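Local coordinates for protein cysteine protease-like VirA (Shigella flexneri, PDB 3EB8) that serves as a secreted virulence effector that promotes bacterial entry into epithelial cells and subsequent spreading within and between them, at residues A[152-164]-A[272-284]. Residues are numbered along the deposited sequence; the frame is centred on the assembly and turned at random.
Sequences DSNSTKIYFNNIE and INNCGHIIKINAV
Lys-280 crosses the Tyr-159 ring at a slant, bringing NZ over one face, offset toward the rim, 4.3 Å from the centroid and 15° off the normal, the geometry of a cation-pi contact, while CE sits 3.4 Å from Tyr-159 CD1. A bend at chi2 (-136°) folds the lysine over the ring, and NZ also reaches Asn-162 OD1 in the turn at 2.9 Å, a weak hydrogen bond. The axes of strands 157-160 and 274-283 run parallel, at 9°, and the amides of Lys-157, Tyr-159 and Asn-161 alternate with those of Ile-279 and Ile-281 as donors; Tyr-159 N to Ile-279 O measures 2.8 Å. Ile-281 O is gripped twice, by Asn-161 N and by a water that accepts from Asn-162 N. Just before strand 157-160, His-277 N donates to Thr-156 OG1 (3.3 Å), a hydroxyl also bonded to Asp-147. On the opposite face Ile-158 CG2 meets Ile-279 CG2 at 4.1 Å, and Phe-160 CZ lies 3.9 Å from Ala-283 CB. The chemistry thus implies a parallel pair within the mixed sheet whose two faces differ, apolar where helices 167-176 and 210-221 pack, with a lysine charge probably stabilised by aromatic ring and amide on the reverse.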
# COMPACT_ATOMS: atom_id res chain seq x y z
N ASP A 152 -13.83 4.59 11.71
CA ASP A 152 -14.44 3.72 12.73
C ASP A 152 -15.33 2.60 12.17
O ASP A 152 -15.84 1.76 12.92
CB ASP A 152 -15.17 4.53 13.83
CG ASP A 152 -16.25 5.46 13.27
OD1 ASP A 152 -16.42 5.54 12.04
OD2 ASP A 152 -16.92 6.13 14.09
N SER A 153 -15.51 2.59 10.85
CA SER A 153 -16.23 1.53 10.16
C SER A 153 -15.48 1.14 8.88
O SER A 153 -16.02 0.48 8.00
CB SER A 153 -17.66 1.98 9.83
OG SER A 153 -17.68 3.33 9.36
N ASN A 154 -14.22 1.57 8.82
CA ASN A 154 -13.34 1.34 7.67
C ASN A 154 -12.50 0.08 7.80
O ASN A 154 -12.55 -0.62 8.81
CB ASN A 154 -12.37 2.51 7.50
CG ASN A 154 -12.64 3.31 6.27
OD1 ASN A 154 -13.41 2.89 5.41
ND2 ASN A 154 -11.99 4.48 6.15
N SER A 155 -11.70 -0.19 6.78
CA SER A 155 -10.61 -1.14 6.93
C SER A 155 -9.28 -0.40 7.07
O SER A 155 -8.23 -1.02 7.05
CB SER A 155 -10.57 -2.12 5.77
OG SER A 155 -11.67 -3.02 5.83
N THR A 156 -9.35 0.92 7.23
CA THR A 156 -8.14 1.75 7.37
C THR A 156 -7.24 1.27 8.53
O THR A 156 -7.70 1.11 9.67
CB THR A 156 -8.49 3.27 7.55
OG1 THR A 156 -9.17 3.76 6.39
CG2 THR A 156 -7.23 4.10 7.78
N LYS A 157 -5.97 1.04 8.22
CA LYS A 157 -4.97 0.74 9.24
C LYS A 157 -3.68 1.45 8.93
O LYS A 157 -3.26 1.51 7.79
CB LYS A 157 -4.72 -0.75 9.35
CG LYS A 157 -5.86 -1.51 10.00
CD LYS A 157 -5.58 -3.00 10.02
CE LYS A 157 -6.69 -3.74 10.75
NZ LYS A 157 -6.71 -5.17 10.34
N ILE A 158 -3.04 1.97 9.96
CA ILE A 158 -1.83 2.74 9.77
C ILE A 158 -0.75 2.21 10.67
O ILE A 158 -0.96 2.03 11.87
CB ILE A 158 -2.07 4.22 10.09
CG1 ILE A 158 -3.22 4.75 9.25
CG2 ILE A 158 -0.77 5.03 9.85
CD1 ILE A 158 -3.95 5.89 9.89
N TYR A 159 0.42 1.97 10.09
CA TYR A 159 1.55 1.41 10.82
C TYR A 159 2.81 2.26 10.70
O TYR A 159 3.11 2.76 9.62
CB TYR A 159 1.88 0.02 10.31
CG TYR A 159 0.73 -0.93 10.31
CD1 TYR A 159 -0.07 -1.06 9.19
CD2 TYR A 159 0.44 -1.70 11.43
CE1 TYR A 159 -1.15 -1.93 9.18
CE2 TYR A 159 -0.63 -2.58 11.44
CZ TYR A 159 -1.43 -2.70 10.31
OH TYR A 159 -2.50 -3.56 10.30
N PHE A 160 3.53 2.43 11.80
CA PHE A 160 4.91 2.84 11.68
C PHE A 160 5.79 1.66 12.09
O PHE A 160 5.65 1.13 13.19
CB PHE A 160 5.23 4.05 12.54
CG PHE A 160 6.67 4.45 12.49
CD1 PHE A 160 7.12 5.38 11.58
CD2 PHE A 160 7.58 3.87 13.33
CE1 PHE A 160 8.45 5.72 11.53
CE2 PHE A 160 8.91 4.21 13.28
CZ PHE A 160 9.34 5.13 12.38
N ASN A 161 6.68 1.25 11.20
CA ASN A 161 7.54 0.10 11.46
C ASN A 161 6.81 -1.10 12.05
O ASN A 161 7.22 -1.63 13.08
CB ASN A 161 8.74 0.51 12.33
CG ASN A 161 10.01 0.68 11.51
OD1 ASN A 161 10.61 -0.31 11.09
ND2 ASN A 161 10.42 1.93 11.27
N ASN A 162 5.74 -1.51 11.41
CA ASN A 162 5.00 -2.70 11.82
C ASN A 162 4.28 -2.55 13.15
O ASN A 162 3.96 -3.54 13.80
CB ASN A 162 5.93 -3.91 11.87
CG ASN A 162 6.13 -4.52 10.50
OD1 ASN A 162 5.17 -4.82 9.80
ND2 ASN A 162 7.40 -4.71 10.12
N ILE A 163 4.03 -1.31 13.55
CA ILE A 163 3.31 -1.03 14.77
C ILE A 163 2.01 -0.34 14.42
O ILE A 163 2.03 0.77 13.87
CB ILE A 163 4.13 -0.11 15.68
CG1 ILE A 163 5.47 -0.76 16.04
CG2 ILE A 163 3.34 0.26 16.92
CD1 ILE A 163 6.51 0.24 16.56
N GLU A 164 0.88 -0.96 14.74
CA GLU A 164 -0.38 -0.29 14.49
C GLU A 164 -0.51 0.97 15.34
O GLU A 164 -0.43 0.92 16.57
CB GLU A 164 -1.59 -1.21 14.70
CG GLU A 164 -2.92 -0.47 14.54
CD GLU A 164 -4.10 -1.38 14.20
OE1 GLU A 164 -5.11 -0.85 13.69
OE2 GLU A 164 -4.02 -2.60 14.44
N ILE A 272 -20.46 -1.26 -1.74
CA ILE A 272 -19.68 -0.13 -1.24
C ILE A 272 -18.56 0.16 -2.22
O ILE A 272 -18.03 -0.74 -2.85
CB ILE A 272 -19.06 -0.42 0.15
CG1 ILE A 272 -17.97 -1.49 0.03
CG2 ILE A 272 -20.13 -0.87 1.15
CD1 ILE A 272 -17.13 -1.62 1.28
N ASN A 273 -18.19 1.43 -2.33
CA ASN A 273 -17.14 1.84 -3.26
C ASN A 273 -15.73 1.41 -2.85
O ASN A 273 -14.96 0.89 -3.68
CB ASN A 273 -17.15 3.35 -3.46
CG ASN A 273 -15.94 3.83 -4.24
OD1 ASN A 273 -14.93 4.23 -3.66
ND2 ASN A 273 -16.04 3.78 -5.57
N ASN A 274 -15.38 1.68 -1.59
CA ASN A 274 -14.01 1.54 -1.10
C ASN A 274 -13.95 1.09 0.36
O ASN A 274 -14.87 1.38 1.13
CB ASN A 274 -13.25 2.86 -1.26
CG ASN A 274 -12.08 3.00 -0.30
OD1 ASN A 274 -12.16 3.74 0.68
ND2 ASN A 274 -10.98 2.29 -0.57
N CYS A 275 -12.87 0.39 0.73
CA CYS A 275 -12.68 -0.09 2.10
C CYS A 275 -11.57 0.64 2.89
O CYS A 275 -11.15 0.17 3.94
CB CYS A 275 -12.44 -1.62 2.12
SG CYS A 275 -13.26 -2.55 0.79
N GLY A 276 -11.10 1.78 2.38
CA GLY A 276 -10.13 2.61 3.09
C GLY A 276 -8.67 2.35 2.76
O GLY A 276 -8.35 1.59 1.85
N HIS A 277 -7.77 2.98 3.53
CA HIS A 277 -6.32 2.94 3.27
C HIS A 277 -5.55 1.99 4.18
O HIS A 277 -5.82 1.90 5.38
CB HIS A 277 -5.70 4.34 3.47
CG HIS A 277 -6.10 5.34 2.44
ND1 HIS A 277 -5.27 5.72 1.41
CD2 HIS A 277 -7.24 6.06 2.28
CE1 HIS A 277 -5.88 6.61 0.66
NE2 HIS A 277 -7.07 6.84 1.17
N ILE A 278 -4.58 1.28 3.62
CA ILE A 278 -3.59 0.62 4.44
C ILE A 278 -2.25 1.32 4.24
O ILE A 278 -1.64 1.27 3.17
CB ILE A 278 -3.45 -0.91 4.17
CG1 ILE A 278 -4.56 -1.70 4.87
CG2 ILE A 278 -2.15 -1.43 4.76
CD1 ILE A 278 -5.94 -1.43 4.40
N ILE A 279 -1.80 1.98 5.30
CA ILE A 279 -0.64 2.85 5.25
C ILE A 279 0.49 2.33 6.13
O ILE A 279 0.35 2.22 7.34
CB ILE A 279 -1.03 4.28 5.67
CG1 ILE A 279 -1.98 4.86 4.61
CG2 ILE A 279 0.22 5.15 5.84
CD1 ILE A 279 -2.81 6.03 5.11
N LYS A 280 1.61 1.98 5.51
CA LYS A 280 2.79 1.57 6.26
C LYS A 280 3.89 2.61 6.10
O LYS A 280 4.22 2.99 4.98
CB LYS A 280 3.27 0.19 5.82
CG LYS A 280 2.31 -0.93 6.19
CD LYS A 280 3.05 -2.14 6.76
CE LYS A 280 2.11 -3.03 7.58
NZ LYS A 280 2.80 -4.08 8.38
N ILE A 281 4.44 3.07 7.22
CA ILE A 281 5.47 4.10 7.22
C ILE A 281 6.65 3.57 8.00
O ILE A 281 6.47 3.03 9.10
CB ILE A 281 4.98 5.43 7.88
CG1 ILE A 281 3.78 5.99 7.12
CG2 ILE A 281 6.09 6.46 7.89
CD1 ILE A 281 2.99 7.03 7.85
N ASN A 282 7.84 3.75 7.43
CA ASN A 282 9.10 3.39 8.06
C ASN A 282 10.11 4.52 7.95
O ASN A 282 10.09 5.28 6.99
CB ASN A 282 9.66 2.11 7.44
CG ASN A 282 8.79 0.90 7.73
OD1 ASN A 282 8.77 0.40 8.85
ND2 ASN A 282 8.05 0.44 6.72
N ALA A 283 10.99 4.64 8.93
CA ALA A 283 12.03 5.64 8.89
C ALA A 283 13.12 5.08 8.00
O ALA A 283 13.23 3.88 7.88
CB ALA A 283 12.55 5.90 10.29
N VAL A 284 13.89 5.94 7.33
CA VAL A 284 14.98 5.44 6.49
C VAL A 284 16.22 5.18 7.34
O VAL A 284 16.87 4.12 7.24
CB VAL A 284 15.33 6.42 5.36
CG1 VAL A 284 16.68 6.04 4.69
CG2 VAL A 284 14.21 6.45 4.32
O HOH W 1 5.20 0.23 9.23